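Long-range contact in amino acid ABC superfamily ATP binding cassette transporter, binding protein (Streptococcus pneumoniae, PDB 4H5G), which binds L-arginine and probably delivers it, as the extracellular substrate-binding component, to an amino acid ABC transporter: residues 124-138 and 162-174. Residues are numbered along the deposited sequence; the frame is centred on the assembly and turned at random.
Sequences ANIAAQKGTVPESMV and AGKIDAVHMDEPV. With ARG (arginine), chain L; SO4 (sulfate ion), chain C.
Two neighbouring parallel strands of the five-stranded sheet in one lobe of this type II periplasmic binding protein, 125-129 and 167-171, pair here and carry their C-terminal ends to the arginine pocket. Ala-127 is held at both its N-H and its C=O: N donates to Ala-167 O (2.9 Å), and O accepts from His-169 N (3.0 Å). Where the pairing begins, Asp-166 and Asn-125 clasp each other. Asn-125 O accepts from Asp-166 N at 2.8 Å, while Asp-166 CG, turned beside its own backbone N (chi1 -55°), lets OD2 take Asn-125 N at 2.8 Å on the anti side of the carboxylate. A water links Asp-166 OD1, Asn-125 ND2 and Gly-163 O. On one sheet face Ala-127 CB rests against Ile-165 CG2 (3.6 Å); on the other, the His-169 side chain packs against the first turns of helix 133-141. Its ND1 points almost straight at Pro-134 O (2.9 Å, 172° at the hydrogen), which lies in the ring plane, whereas ND1 approaches the carbonyl well off its axis (C=O...N 110°) and tilted out of its plane. Met-137 CB sits at the same ring's edge near CE1, Val-138 CG2 approaches ND1 obliquely, and Phe-105 of strand 103-108 stacks on the ring. At the pocket, Val-133 N in the first turn of the helix binds ligand OXT (2.8 Å). Asp-171 OD2, at its strand's end and also bonded to Tyr-22 OH, receives the ligand amino N (2.9 Å). The buried histidine thus ties the carboxylate-binding helix start to the strand bearing Asp-171, and the helix dipole and aspartate charge probably favour a zwitterionic amino acid.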
# COMPACT_ATOMS: atom_id res chain seq x y z
N ALA A 124 -4.81 -4.25 24.13
CA ALA A 124 -4.24 -5.33 23.33
C ALA A 124 -2.82 -5.00 22.86
O ALA A 124 -2.39 -3.85 22.92
CB ALA A 124 -5.13 -5.62 22.14
N ASN A 125 -2.09 -6.02 22.41
CA ASN A 125 -0.83 -5.80 21.71
C ASN A 125 -1.12 -5.52 20.25
O ASN A 125 -1.55 -6.40 19.51
CB ASN A 125 0.08 -7.02 21.84
CG ASN A 125 0.48 -7.28 23.26
OD1 ASN A 125 0.63 -6.35 24.04
ND2 ASN A 125 0.65 -8.56 23.61
N ILE A 126 -0.90 -4.27 19.83
CA ILE A 126 -1.20 -3.86 18.46
C ILE A 126 0.11 -3.73 17.68
O ILE A 126 1.11 -3.27 18.23
CB ILE A 126 -1.97 -2.52 18.45
CG1 ILE A 126 -3.26 -2.65 19.26
CG2 ILE A 126 -2.27 -2.06 17.02
CD1 ILE A 126 -4.12 -1.37 19.26
N ALA A 127 0.09 -4.18 16.43
CA ALA A 127 1.22 -3.98 15.52
C ALA A 127 0.79 -3.09 14.34
O ALA A 127 -0.36 -3.13 13.90
CB ALA A 127 1.74 -5.32 15.01
N ALA A 128 1.72 -2.29 13.84
CA ALA A 128 1.48 -1.52 12.61
C ALA A 128 2.81 -1.34 11.90
O ALA A 128 3.86 -1.60 12.48
CB ALA A 128 0.86 -0.18 12.93
N GLN A 129 2.75 -0.89 10.65
CA GLN A 129 3.96 -0.81 9.83
C GLN A 129 4.66 0.53 10.02
O GLN A 129 4.02 1.58 10.00
CB GLN A 129 3.60 -1.02 8.36
CG GLN A 129 4.79 -1.04 7.41
CD GLN A 129 4.42 -1.65 6.07
OE1 GLN A 129 3.31 -1.46 5.56
NE2 GLN A 129 5.36 -2.41 5.50
N LYS A 130 5.99 0.49 10.19
CA LYS A 130 6.78 1.72 10.36
C LYS A 130 6.59 2.66 9.20
O LYS A 130 6.65 2.23 8.05
CB LYS A 130 8.28 1.38 10.44
CG LYS A 130 8.70 0.70 11.73
CD LYS A 130 10.21 0.46 11.78
CE LYS A 130 10.60 -0.15 13.13
NZ LYS A 130 12.06 -0.42 13.26
N GLY A 131 6.39 3.94 9.52
CA GLY A 131 6.31 4.99 8.52
C GLY A 131 4.97 5.09 7.83
O GLY A 131 4.89 5.68 6.76
N THR A 132 3.90 4.54 8.43
CA THR A 132 2.60 4.49 7.75
C THR A 132 1.47 5.24 8.46
O THR A 132 1.55 5.54 9.65
CB THR A 132 2.11 3.04 7.50
OG1 THR A 132 1.74 2.43 8.75
CG2 THR A 132 3.17 2.18 6.78
N VAL A 133 0.41 5.49 7.70
CA VAL A 133 -0.82 6.06 8.24
C VAL A 133 -1.48 5.16 9.31
O VAL A 133 -1.82 5.66 10.38
CB VAL A 133 -1.82 6.48 7.11
CG1 VAL A 133 -3.17 6.91 7.69
CG2 VAL A 133 -1.20 7.62 6.29
N PRO A 134 -1.64 3.85 9.05
CA PRO A 134 -2.20 3.01 10.12
C PRO A 134 -1.38 3.04 11.42
O PRO A 134 -1.94 2.93 12.50
CB PRO A 134 -2.19 1.60 9.51
CG PRO A 134 -2.30 1.85 8.04
CD PRO A 134 -1.49 3.11 7.79
N GLU A 135 -0.06 3.20 11.30
CA GLU A 135 0.79 3.35 12.48
C GLU A 135 0.49 4.66 13.21
O GLU A 135 0.29 4.68 14.44
CB GLU A 135 2.27 3.30 12.09
CG GLU A 135 3.22 3.47 13.28
CD GLU A 135 4.66 3.72 12.86
OE1 GLU A 135 5.59 3.22 13.53
OE2 GLU A 135 4.87 4.44 11.85
N SER A 136 0.44 5.75 12.45
CA SER A 136 0.18 7.07 13.01
C SER A 136 -1.16 7.12 13.72
O SER A 136 -1.29 7.72 14.79
CB SER A 136 0.22 8.14 11.92
OG SER A 136 1.51 8.27 11.36
N MET A 137 -2.15 6.48 13.12
CA MET A 137 -3.51 6.47 13.66
C MET A 137 -3.55 5.80 15.03
O MET A 137 -4.22 6.27 15.94
CB MET A 137 -4.45 5.75 12.68
CG MET A 137 -4.69 6.54 11.41
SD MET A 137 -5.63 5.57 10.22
CE MET A 137 -7.23 5.52 11.04
N VAL A 138 -2.83 4.70 15.17
CA VAL A 138 -2.78 4.03 16.47
C VAL A 138 -2.10 4.92 17.52
O VAL A 138 -2.60 5.06 18.64
CB VAL A 138 -2.08 2.67 16.39
CG1 VAL A 138 -1.92 2.07 17.80
CG2 VAL A 138 -2.87 1.70 15.51
N ALA A 162 1.72 -15.88 15.71
CA ALA A 162 2.48 -16.47 16.82
C ALA A 162 1.90 -16.09 18.19
O ALA A 162 2.29 -16.64 19.21
CB ALA A 162 3.94 -16.07 16.71
N GLY A 163 0.96 -15.14 18.19
CA GLY A 163 0.30 -14.74 19.43
C GLY A 163 1.05 -13.67 20.21
O GLY A 163 0.66 -13.34 21.34
N LYS A 164 2.10 -13.12 19.62
CA LYS A 164 2.85 -12.02 20.24
C LYS A 164 2.07 -10.73 20.07
O LYS A 164 2.21 -9.79 20.86
CB LYS A 164 4.22 -11.85 19.59
CG LYS A 164 5.18 -12.99 19.83
CD LYS A 164 6.59 -12.60 19.41
CE LYS A 164 7.10 -11.41 20.22
NZ LYS A 164 8.52 -11.08 19.89
N ILE A 165 1.25 -10.70 19.01
CA ILE A 165 0.44 -9.54 18.63
C ILE A 165 -1.02 -9.99 18.59
O ILE A 165 -1.30 -11.12 18.20
CB ILE A 165 0.88 -9.02 17.24
CG1 ILE A 165 2.28 -8.41 17.32
CG2 ILE A 165 -0.10 -8.00 16.64
CD1 ILE A 165 2.40 -7.28 18.34
N ASP A 166 -1.94 -9.12 19.01
CA ASP A 166 -3.36 -9.45 19.00
C ASP A 166 -4.12 -8.86 17.82
O ASP A 166 -5.15 -9.38 17.42
CB ASP A 166 -4.03 -8.97 20.30
CG ASP A 166 -3.35 -9.51 21.54
OD1 ASP A 166 -3.16 -10.74 21.62
OD2 ASP A 166 -3.01 -8.70 22.43
N ALA A 167 -3.60 -7.77 17.26
CA ALA A 167 -4.30 -7.07 16.19
C ALA A 167 -3.29 -6.29 15.37
O ALA A 167 -2.41 -5.66 15.93
CB ALA A 167 -5.33 -6.12 16.77
N VAL A 168 -3.43 -6.34 14.04
CA VAL A 168 -2.53 -5.60 13.17
C VAL A 168 -3.33 -4.59 12.37
O VAL A 168 -4.28 -4.95 11.67
CB VAL A 168 -1.80 -6.53 12.18
CG1 VAL A 168 -0.78 -5.72 11.36
CG2 VAL A 168 -1.09 -7.66 12.91
N HIS A 169 -2.95 -3.31 12.46
CA HIS A 169 -3.64 -2.24 11.72
C HIS A 169 -3.09 -2.16 10.30
O HIS A 169 -1.87 -2.13 10.12
CB HIS A 169 -3.43 -0.90 12.43
CG HIS A 169 -4.56 0.07 12.27
ND1 HIS A 169 -4.36 1.44 12.21
CD2 HIS A 169 -5.90 -0.12 12.17
CE1 HIS A 169 -5.53 2.04 12.08
NE2 HIS A 169 -6.48 1.12 12.06
N MET A 170 -3.97 -2.10 9.30
CA MET A 170 -3.53 -2.09 7.90
C MET A 170 -4.65 -1.64 6.98
O MET A 170 -5.80 -1.57 7.38
CB MET A 170 -3.06 -3.49 7.48
CG MET A 170 -4.20 -4.52 7.48
SD MET A 170 -3.64 -6.19 7.06
CE MET A 170 -2.60 -6.59 8.46
N ASP A 171 -4.32 -1.33 5.72
CA ASP A 171 -5.37 -0.99 4.76
C ASP A 171 -6.36 -2.14 4.62
O ASP A 171 -5.95 -3.29 4.57
CB ASP A 171 -4.77 -0.61 3.41
CG ASP A 171 -4.13 0.76 3.43
OD1 ASP A 171 -4.88 1.75 3.29
OD2 ASP A 171 -2.90 0.86 3.63
N GLU A 172 -7.65 -1.83 4.58
CA GLU A 172 -8.68 -2.89 4.55
C GLU A 172 -8.52 -3.99 3.47
O GLU A 172 -8.69 -5.18 3.78
CB GLU A 172 -10.10 -2.29 4.50
CG GLU A 172 -11.18 -3.36 4.29
CD GLU A 172 -12.57 -2.88 4.63
OE1 GLU A 172 -13.24 -2.29 3.75
OE2 GLU A 172 -13.01 -3.10 5.78
N PRO A 173 -8.19 -3.62 2.21
CA PRO A 173 -8.05 -4.68 1.20
C PRO A 173 -6.98 -5.71 1.55
O PRO A 173 -7.09 -6.90 1.20
CB PRO A 173 -7.66 -3.91 -0.06
CG PRO A 173 -8.27 -2.55 0.13
CD PRO A 173 -8.09 -2.27 1.61
N VAL A 174 -5.95 -5.26 2.26
CA VAL A 174 -4.87 -6.15 2.68
C VAL A 174 -5.34 -7.08 3.80
O VAL A 174 -5.01 -8.27 3.80
CB VAL A 174 -3.63 -5.32 3.14
CG1 VAL A 174 -2.50 -6.26 3.58
CG2 VAL A 174 -3.14 -4.43 1.99
N ARG L . -1.60 3.34 3.09
CA ARG L . -0.59 3.36 4.16
C ARG L . 0.35 4.54 4.01
O ARG L . 0.47 5.14 2.93
CB ARG L . 0.20 2.05 4.20
CG ARG L . 0.80 1.63 2.86
CD ARG L . 1.76 0.44 3.03
NE ARG L . 2.20 -0.09 1.73
CZ ARG L . 2.99 -1.14 1.56
NH1 ARG L . 3.32 -1.54 0.33
NH2 ARG L . 3.45 -1.79 2.62
OXT ARG L . 1.02 4.91 4.98
S SO4 C . 12.10 -4.41 12.51
O1 SO4 C . 10.71 -4.47 12.09
O2 SO4 C . 12.18 -3.77 13.83
O3 SO4 C . 12.62 -5.78 12.59
O4 SO4 C . 12.88 -3.63 11.55
O HOH W 1 -0.67 -11.00 22.39
O HOH W 2 0.30 -0.70 9.30